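PDB 2HAG: melanin biosynthesis protein TyrA, putative from Shewanella oneidensis, which probably acts as a heme-dependent peroxidase of the DyP type, binding heme b through an axial histidine. Local coordinates for residues T223-R228 with H273-G278; K84-M89 with D266-M271. One frame throughout, in Å; residues are numbered along the deposited sequence.

Contact 1 of 2, residues T223-R228 with H273-G278; sequences TSHIKR and HSMVFG
Arg228 reaches across to the backbone of helix 266-276 and donates from NH1 to the carbonyl oxygen of Ser274, with Arg228 NH1 and Ser274 O 2.9 Å apart. The bond is nearly straight at hydrogen, 166°. The oxygen lies almost in the guanidinium plane, at its edge, while the donor sits tilted by 33° from the carbonyl plane. The chain of Arg228 leaves with CG opposite the backbone N (chi1 -152°) and then bends at the next two bonds. This folds the aliphatic part against the same peptide, and Arg228 CG comes 3.9 Å from Met275 CA. Arg228 NH1 also lies 3.5 Å from Gly278 C, where the chain turns out of its helix with a positive phi. The two backbones run closest at Arg228 and Met275.

One residue on from Ser274, selenomethionine Met275 brings its selenium to the edge of the His225 imidazole. Met275 SE is 4.2 Å from His225 CE1 and lies near the ring plane, so it meets the rim and not a face.

Second-shell bonds position His225 and Arg228. His225 ND1 is hydrogen-bonded to Asp285 OD2, which fixes the rotation of the ring; Met275 in turn touches Asp285. Arg228 NE is bonded to Leu222 O. The short helix 225-229 is started by Ser224, an N-cap residue whose OG accepts from Lys227 N.

His225 is the axial ligand of the heme iron. Arg243 and Phe258 of the heme site stand nearby. The contact forms part of the proximal side of the heme pocket, with the Asp-His pair on the iron-ligand side that is characteristic of DyP-type peroxidases.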
ATOM      1  N   THR A 223     -13.219 -27.362 -16.573  1.00 54.26           N
ATOM      2  CA  THR A 223     -12.986 -26.854 -15.227  1.00 50.82           C
ATOM      3  C   THR A 223     -12.118 -25.610 -15.261  1.00 49.15           C
ATOM      4  O   THR A 223     -11.945 -24.956 -14.238  1.00 50.47           O
ATOM      5  CB  THR A 223     -12.306 -27.905 -14.333  1.00 51.49           C
ATOM      6  OG1 THR A 223     -11.133 -28.404 -14.988  1.00 53.64           O
ATOM      7  CG2 THR A 223     -13.254 -29.066 -14.027  1.00 48.72           C
ATOM      8  N   SER A 224     -11.584 -25.277 -16.437  1.00 51.46           N
ATOM      9  CA  SER A 224     -10.774 -24.064 -16.611  1.00 51.59           C
ATOM     10  C   SER A 224     -11.564 -22.771 -16.438  1.00 53.32           C
ATOM     11  O   SER A 224     -12.748 -22.681 -16.779  1.00 53.29           O
ATOM     12  CB  SER A 224     -10.135 -24.032 -17.993  1.00 51.25           C
ATOM     13  OG  SER A 224     -11.101 -23.715 -18.974  1.00 50.99           O
ATOM     14  N   HIS A 225     -10.863 -21.762 -15.945  1.00 56.39           N
ATOM     15  CA  HIS A 225     -11.447 -20.466 -15.656  1.00 57.29           C
ATOM     16  C   HIS A 225     -12.022 -19.806 -16.899  1.00 58.03           C
ATOM     17  O   HIS A 225     -13.113 -19.250 -16.867  1.00 66.49           O
ATOM     18  CB  HIS A 225     -10.382 -19.555 -15.046  1.00 54.94           C
ATOM     19  CG  HIS A 225     -10.912 -18.230 -14.605  1.00 55.90           C
ATOM     20  ND1 HIS A 225     -11.899 -18.106 -13.652  1.00 55.59           N
ATOM     21  CD2 HIS A 225     -10.598 -16.969 -14.990  1.00 58.59           C
ATOM     22  CE1 HIS A 225     -12.168 -16.827 -13.464  1.00 57.34           C
ATOM     23  NE2 HIS A 225     -11.391 -16.114 -14.261  1.00 60.13           N
ATOM     24  N   ILE A 226     -11.282 -19.852 -17.993  1.00 56.15           N
ATOM     25  CA  ILE A 226     -11.693 -19.167 -19.202  1.00 60.27           C
ATOM     26  C   ILE A 226     -12.946 -19.816 -19.781  1.00 59.45           C
ATOM     27  O   ILE A 226     -13.839 -19.141 -20.284  1.00 55.62           O
ATOM     28  CB  ILE A 226     -10.569 -19.181 -20.259  1.00 64.37           C
ATOM     29  CG1 ILE A 226     -10.896 -18.213 -21.398  1.00 65.49           C
ATOM     30  CG2 ILE A 226     -10.351 -20.600 -20.795  1.00 65.37           C
ATOM     31  CD1 ILE A 226      -9.906 -18.224 -22.548  1.00 65.08           C
ATOM     32  N   LYS A 227     -13.008 -21.138 -19.712  1.00 59.58           N
ATOM     33  CA  LYS A 227     -14.153 -21.854 -20.235  1.00 59.54           C
ATOM     34  C   LYS A 227     -15.365 -21.478 -19.419  1.00 60.62           C
ATOM     35  O   LYS A 227     -16.475 -21.324 -19.940  1.00 59.38           O
ATOM     36  CB  LYS A 227     -13.933 -23.362 -20.125  1.00 57.93           C
ATOM     37  CG  LYS A 227     -15.091 -24.190 -20.649  1.00 55.62           C
ATOM     38  CD  LYS A 227     -15.245 -24.052 -22.148  1.00 54.01           C
ATOM     39  CE  LYS A 227     -16.467 -24.802 -22.647  1.00 54.07           C
ATOM     40  NZ  LYS A 227     -16.386 -25.081 -24.108  1.00 53.17           N
ATOM     41  N   ARG A 228     -15.115 -21.305 -18.128  1.00 60.85           N
ATOM     42  CA  ARG A 228     -16.157 -21.237 -17.134  1.00 62.26           C
ATOM     43  C   ARG A 228     -16.748 -19.822 -17.031  1.00 63.39           C
ATOM     44  O   ARG A 228     -17.929 -19.649 -16.731  1.00 63.46           O
ATOM     45  CB  ARG A 228     -15.573 -21.713 -15.800  1.00 61.34           C
ATOM     46  CG  ARG A 228     -16.575 -22.323 -14.867  1.00 60.79           C
ATOM     47  CD  ARG A 228     -16.676 -23.828 -15.013  1.00 61.54           C
ATOM     48  NE  ARG A 228     -17.163 -24.258 -16.322  1.00 64.35           N
ATOM     49  CZ  ARG A 228     -18.402 -24.078 -16.776  1.00 61.09           C
ATOM     50  NH1 ARG A 228     -19.310 -23.433 -16.058  1.00 62.92           N
ATOM     51  NH2 ARG A 228     -18.726 -24.525 -17.977  1.00 58.94           N
ATOM     52  N   HIS A 273     -22.089 -17.836 -10.919  1.00 58.53           N
ATOM     53  CA  HIS A 273     -22.789 -19.102 -10.794  1.00 55.69           C
ATOM     54  C   HIS A 273     -22.042 -20.205 -11.504  1.00 58.29           C
ATOM     55  O   HIS A 273     -21.950 -21.316 -10.991  1.00 60.84           O
ATOM     56  CB  HIS A 273     -24.188 -19.033 -11.380  1.00 52.59           C
ATOM     57  CG  HIS A 273     -24.956 -20.307 -11.223  1.00 52.02           C
ATOM     58  ND1 HIS A 273     -25.971 -20.457 -10.301  1.00 48.23           N
ATOM     59  CD2 HIS A 273     -24.837 -21.500 -11.851  1.00 50.53           C
ATOM     60  CE1 HIS A 273     -26.452 -21.684 -10.374  1.00 50.40           C
ATOM     61  NE2 HIS A 273     -25.782 -22.337 -11.309  1.00 52.79           N
ATOM     62  N   SER A 274     -21.513 -19.911 -12.688  1.00 59.53           N
ATOM     63  CA  SER A 274     -20.932 -20.969 -13.506  1.00 59.13           C
ATOM     64  C   SER A 274     -19.575 -21.375 -12.962  1.00 61.72           C
ATOM     65  O   SER A 274     -19.072 -22.447 -13.292  1.00 63.86           O
ATOM     66  CB  SER A 274     -20.840 -20.566 -14.978  1.00 55.44           C
ATOM     67  OG  SER A 274     -19.575 -20.048 -15.295  1.00 54.67           O
HETATM   68  N   MSE A 275     -18.990 -20.530 -12.117  1.00 62.57           N
HETATM   69  CA  MSE A 275     -17.740 -20.878 -11.448  1.00 64.10           C
HETATM   70  C   MSE A 275     -17.994 -21.799 -10.278  1.00 60.26           C
HETATM   71  O   MSE A 275     -17.348 -22.838 -10.140  1.00 55.47           O
HETATM   72  CB  MSE A 275     -17.047 -19.637 -10.922  1.00 64.31           C
HETATM   73  CG  MSE A 275     -16.396 -18.837 -11.986  1.00 68.09           C
HETATM   74 SE   MSE A 275     -15.728 -17.195 -11.227  0.70 75.14          SE
HETATM   75  CE  MSE A 275     -14.462 -17.892  -9.856  1.00 75.59           C
ATOM     76  N   VAL A 276     -18.935 -21.386  -9.436  1.00 58.81           N
ATOM     77  CA  VAL A 276     -19.256 -22.083  -8.203  1.00 60.45           C
ATOM     78  C   VAL A 276     -20.009 -23.396  -8.459  1.00 60.63           C
ATOM     79  O   VAL A 276     -19.494 -24.477  -8.186  1.00 60.66           O
ATOM     80  CB  VAL A 276     -20.110 -21.182  -7.290  1.00 62.62           C
ATOM     81  CG1 VAL A 276     -20.478 -21.910  -6.008  1.00 64.59           C
ATOM     82  CG2 VAL A 276     -19.367 -19.890  -6.982  1.00 63.90           C
ATOM     83  N   PHE A 277     -21.231 -23.292  -8.975  1.00 59.67           N
ATOM     84  CA  PHE A 277     -22.058 -24.464  -9.234  1.00 58.51           C
ATOM     85  C   PHE A 277     -21.628 -25.158 -10.513  1.00 54.66           C
ATOM     86  O   PHE A 277     -21.858 -26.345 -10.691  1.00 54.82           O
ATOM     87  CB  PHE A 277     -23.534 -24.076  -9.318  1.00 62.31           C
ATOM     88  CG  PHE A 277     -24.097 -23.564  -8.024  1.00 64.13           C
ATOM     89  CD1 PHE A 277     -24.411 -24.442  -6.994  1.00 66.51           C
ATOM     90  CD2 PHE A 277     -24.309 -22.202  -7.831  1.00 64.91           C
ATOM     91  CE1 PHE A 277     -24.934 -23.972  -5.787  1.00 67.80           C
ATOM     92  CE2 PHE A 277     -24.829 -21.720  -6.631  1.00 65.05           C
ATOM     93  CZ  PHE A 277     -25.144 -22.606  -5.607  1.00 66.32           C
ATOM     94  N   GLY A 278     -21.009 -24.418 -11.415  1.00 55.56           N
ATOM     95  CA  GLY A 278     -20.415 -25.038 -12.590  1.00 56.67           C
ATOM     96  C   GLY A 278     -21.367 -25.168 -13.759  1.00 53.01           C
ATOM     97  O   GLY A 278     -22.309 -24.395 -13.892  1.00 51.19           O
TER

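Contact 2 of 2, residues K84-M89 with D266-M271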
ATOM      1  N   LYS A  84     -29.992  -4.944  -7.055  1.00 58.83           N
ATOM      2  CA  LYS A  84     -30.244  -6.066  -6.147  1.00 59.14           C
ATOM      3  C   LYS A  84     -28.996  -6.285  -5.341  1.00 58.13           C
ATOM      4  O   LYS A  84     -27.887  -5.966  -5.798  1.00 60.03           O
ATOM      5  CB  LYS A  84     -30.499  -7.389  -6.892  1.00 58.87           C
ATOM      6  CG  LYS A  84     -31.526  -7.344  -7.996  1.00 61.43           C
ATOM      7  CD  LYS A  84     -31.652  -8.680  -8.724  1.00 63.81           C
ATOM      8  CE  LYS A  84     -30.404  -9.033  -9.516  1.00 67.55           C
ATOM      9  NZ  LYS A  84     -30.734  -9.561 -10.885  1.00 72.59           N
ATOM     10  N   PRO A  85     -29.154  -6.864  -4.151  1.00 54.87           N
ATOM     11  CA  PRO A  85     -27.994  -7.229  -3.344  1.00 58.45           C
ATOM     12  C   PRO A  85     -26.987  -8.103  -4.090  1.00 60.58           C
ATOM     13  O   PRO A  85     -27.235  -8.526  -5.221  1.00 65.51           O
ATOM     14  CB  PRO A  85     -28.615  -8.001  -2.180  1.00 55.16           C
ATOM     15  CG  PRO A  85     -29.986  -7.451  -2.067  1.00 52.16           C
ATOM     16  CD  PRO A  85     -30.417  -7.174  -3.473  1.00 51.07           C
ATOM     17  N   PHE A  86     -25.845  -8.346  -3.458  1.00 61.54           N
ATOM     18  CA  PHE A  86     -24.847  -9.244  -4.010  1.00 61.72           C
ATOM     19  C   PHE A  86     -25.420 -10.645  -3.977  1.00 60.64           C
ATOM     20  O   PHE A  86     -25.992 -11.050  -2.975  1.00 63.23           O
ATOM     21  CB  PHE A  86     -23.545  -9.193  -3.198  1.00 63.18           C
ATOM     22  CG  PHE A  86     -22.456 -10.070  -3.753  1.00 63.23           C
ATOM     23  CD1 PHE A  86     -21.676  -9.639  -4.815  1.00 64.21           C
ATOM     24  CD2 PHE A  86     -22.226 -11.331  -3.228  1.00 63.03           C
ATOM     25  CE1 PHE A  86     -20.679 -10.447  -5.340  1.00 63.93           C
ATOM     26  CE2 PHE A  86     -21.231 -12.142  -3.749  1.00 64.78           C
ATOM     27  CZ  PHE A  86     -20.452 -11.694  -4.804  1.00 64.70           C
ATOM     28  N   PRO A  87     -25.277 -11.394  -5.071  1.00 58.48           N
ATOM     29  CA  PRO A  87     -25.845 -12.730  -5.120  1.00 57.80           C
ATOM     30  C   PRO A  87     -24.928 -13.746  -4.449  1.00 60.20           C
ATOM     31  O   PRO A  87     -24.133 -14.404  -5.121  1.00 61.19           O
ATOM     32  CB  PRO A  87     -25.932 -13.006  -6.614  1.00 56.30           C
ATOM     33  CG  PRO A  87     -24.773 -12.256  -7.179  1.00 58.39           C
ATOM     34  CD  PRO A  87     -24.570 -11.046  -6.313  1.00 58.31           C
ATOM     35  N   ALA A  88     -25.031 -13.876  -3.131  1.00 59.89           N
ATOM     36  CA  ALA A  88     -24.188 -14.823  -2.419  1.00 61.43           C
ATOM     37  C   ALA A  88     -24.509 -16.247  -2.859  1.00 60.22           C
ATOM     38  O   ALA A  88     -25.656 -16.580  -3.161  1.00 58.28           O
ATOM     39  CB  ALA A  88     -24.343 -14.670  -0.919  1.00 62.78           C
HETATM   40  N   MSE A  89     -23.468 -17.068  -2.919  1.00 61.96           N
HETATM   41  CA  MSE A  89     -23.596 -18.459  -3.293  1.00 67.61           C
HETATM   42  C   MSE A  89     -22.593 -19.264  -2.511  1.00 70.42           C
HETATM   43  O   MSE A  89     -21.700 -18.704  -1.872  1.00 71.41           O
HETATM   44  CB  MSE A  89     -23.299 -18.641  -4.767  1.00 68.56           C
HETATM   45  CG  MSE A  89     -24.224 -17.885  -5.658  1.00 71.65           C
HETATM   46 SE   MSE A  89     -23.522 -17.846  -7.451  0.70 76.29          SE
HETATM   47  CE  MSE A  89     -24.397 -16.190  -8.085  1.00 74.51           C
ATOM     48  N   ASP A 266     -26.858  -9.080 -13.853  1.00 67.38           N
ATOM     49  CA  ASP A 266     -26.912 -10.543 -13.883  1.00 69.50           C
ATOM     50  C   ASP A 266     -25.912 -11.177 -14.864  1.00 64.92           C
ATOM     51  O   ASP A 266     -25.779 -12.400 -14.919  1.00 58.55           O
ATOM     52  CB  ASP A 266     -28.345 -11.056 -14.078  1.00 74.33           C
ATOM     53  CG  ASP A 266     -28.934 -10.661 -15.400  1.00 79.61           C
ATOM     54  OD1 ASP A 266     -28.551 -11.260 -16.429  1.00 81.21           O
ATOM     55  OD2 ASP A 266     -29.804  -9.765 -15.401  1.00 84.97           O
ATOM     56  N   HIS A 267     -25.190 -10.345 -15.613  1.00 65.21           N
ATOM     57  CA  HIS A 267     -24.057 -10.832 -16.410  1.00 61.33           C
ATOM     58  C   HIS A 267     -23.006 -11.341 -15.449  1.00 60.24           C
ATOM     59  O   HIS A 267     -22.504 -12.449 -15.612  1.00 61.16           O
ATOM     60  CB  HIS A 267     -23.478  -9.739 -17.312  1.00 59.08           C
ATOM     61  CG  HIS A 267     -24.225  -9.557 -18.600  1.00 59.32           C
ATOM     62  ND1 HIS A 267     -23.688  -8.900 -19.686  1.00 59.76           N
ATOM     63  CD2 HIS A 267     -25.461  -9.962 -18.982  1.00 57.76           C
ATOM     64  CE1 HIS A 267     -24.565  -8.895 -20.674  1.00 60.46           C
ATOM     65  NE2 HIS A 267     -25.649  -9.532 -20.271  1.00 58.93           N
ATOM     66  N   PHE A 268     -22.702 -10.541 -14.429  1.00 59.73           N
ATOM     67  CA  PHE A 268     -21.826 -10.992 -13.350  1.00 59.05           C
ATOM     68  C   PHE A 268     -22.359 -12.254 -12.655  1.00 59.16           C
ATOM     69  O   PHE A 268     -21.605 -13.209 -12.465  1.00 55.91           O
ATOM     70  CB  PHE A 268     -21.612  -9.886 -12.311  1.00 59.13           C
ATOM     71  CG  PHE A 268     -20.920 -10.368 -11.066  1.00 60.20           C
ATOM     72  CD1 PHE A 268     -19.535 -10.485 -11.024  1.00 60.30           C
ATOM     73  CD2 PHE A 268     -21.650 -10.730  -9.943  1.00 58.81           C
ATOM     74  CE1 PHE A 268     -18.889 -10.943  -9.877  1.00 57.13           C
ATOM     75  CE2 PHE A 268     -21.008 -11.190  -8.797  1.00 57.71           C
ATOM     76  CZ  PHE A 268     -19.628 -11.298  -8.770  1.00 56.28           C
ATOM     77  N   GLU A 269     -23.643 -12.249 -12.270  1.00 58.62           N
ATOM     78  CA  GLU A 269     -24.268 -13.414 -11.623  1.00 59.74           C
ATOM     79  C   GLU A 269     -24.033 -14.671 -12.419  1.00 59.57           C
ATOM     80  O   GLU A 269     -23.481 -15.639 -11.909  1.00 61.23           O
ATOM     81  CB  GLU A 269     -25.785 -13.253 -11.483  1.00 61.99           C
ATOM     82  CG  GLU A 269     -26.248 -12.827 -10.113  1.00 64.20           C
ATOM     83  CD  GLU A 269     -27.735 -13.060  -9.875  1.00 61.67           C
ATOM     84  OE1 GLU A 269     -28.166 -14.228  -9.941  1.00 62.18           O
ATOM     85  OE2 GLU A 269     -28.463 -12.077  -9.593  1.00 59.69           O
ATOM     86  N   LYS A 270     -24.479 -14.654 -13.672  1.00 60.88           N
ATOM     87  CA  LYS A 270     -24.393 -15.828 -14.524  1.00 61.24           C
ATOM     88  C   LYS A 270     -22.968 -16.394 -14.425  1.00 65.32           C
ATOM     89  O   LYS A 270     -22.780 -17.606 -14.325  1.00 70.89           O
ATOM     90  CB  LYS A 270     -24.783 -15.492 -15.983  1.00 57.37           C
ATOM     91  CG  LYS A 270     -26.297 -15.337 -16.251  1.00 57.51           C
HETATM   92  N   MSE A 271     -21.971 -15.518 -14.409  1.00 62.87           N
HETATM   93  CA  MSE A 271     -20.592 -15.967 -14.451  1.00 70.01           C
HETATM   94  C   MSE A 271     -20.147 -16.547 -13.134  1.00 63.01           C
HETATM   95  O   MSE A 271     -19.497 -17.592 -13.094  1.00 61.55           O
HETATM   96  CB  MSE A 271     -19.679 -14.821 -14.858  1.00 76.20           C
HETATM   97  CG  MSE A 271     -19.923 -14.405 -16.297  1.00 83.03           C
HETATM   98 SE   MSE A 271     -18.786 -12.961 -16.964  0.70 91.29          SE
HETATM   99  CE  MSE A 271     -19.462 -12.877 -18.808  1.00 87.01           C
TER
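Pro87, at the centre of an inverse gamma turn, lays its ring against the aliphatic part of Glu269, so that a loop without regular structure seats on a helix. Pro87 CG is 3.3 Å from Glu269 CG, and Pro87 CB also faces the methylene. The glutamate thus uses its aliphatic part for packing and carries its carboxylate past the proline toward Lys84. Beyond CG the Glu269 chain is extended (chi2 -163°), which brings OE2 to the lysine. Lys84 NZ and Glu269 OE2 are 3.6 Å apart, a long salt bridge, and the two side chains cross at about a right angle. Asp266 adds a second acidic group near the ammonium, though its charged atoms do not touch it.

Next to the proline in sequence, Phe86 meets Phe268. Phe86 CE1 is 3.6 Å from Phe268 CE2, and the rings form an oblique aromatic pair with their planes at 51°. Pro87 CG comes to the edge of the Phe268 ring, 4.2 Å from Phe268 CE2. Where the loop enters strand 89-91, selenomethionine Met89 brings its methyl CE within 4.0 Å of Glu269 O.

The contact therefore grades from a charged, partly exposed end at Lys84 to a buried aromatic end. Both phenylalanines have further partners on strand 179-188: Phe268 stacks on His182, which Phe86 also touches. Phe268 packs against Phe258 as well, a heme-binding residue of strand 253-262. The backbone of the loop is held by Lys84 O, bonded to Ser298 OG, and by Phe86 N, bonded to Glu100 OE2. The arrangement packs a loop from the N-terminal family region on the sheet-covering helix of the C-terminal one, joining the two ferredoxin-like halves of the DyP-type peroxidase fold.

Overall arrangement
Helix 266-276 serves both contacts, and their centres lie about 14 Å apart. Its first turns carry contact 2 and its C-terminal end carries contact 1. Contact 1 is the more buried and stays within the C-terminal family region; contact 2 is partly buried and joins the N-terminal and C-terminal regions. The chemistry follows. Contact 1 relies on a hydrogen bond to backbone and on selenium beside the iron-binding histidine, whereas contact 2 has apolar packing and a long salt bridge. They also touch directly: Met89 SE is 3.6 Å from His273 CA, and Phe277 packs on Met89. Both approach the heme site, contact 1 with the ligand itself, contact 2 through Phe268.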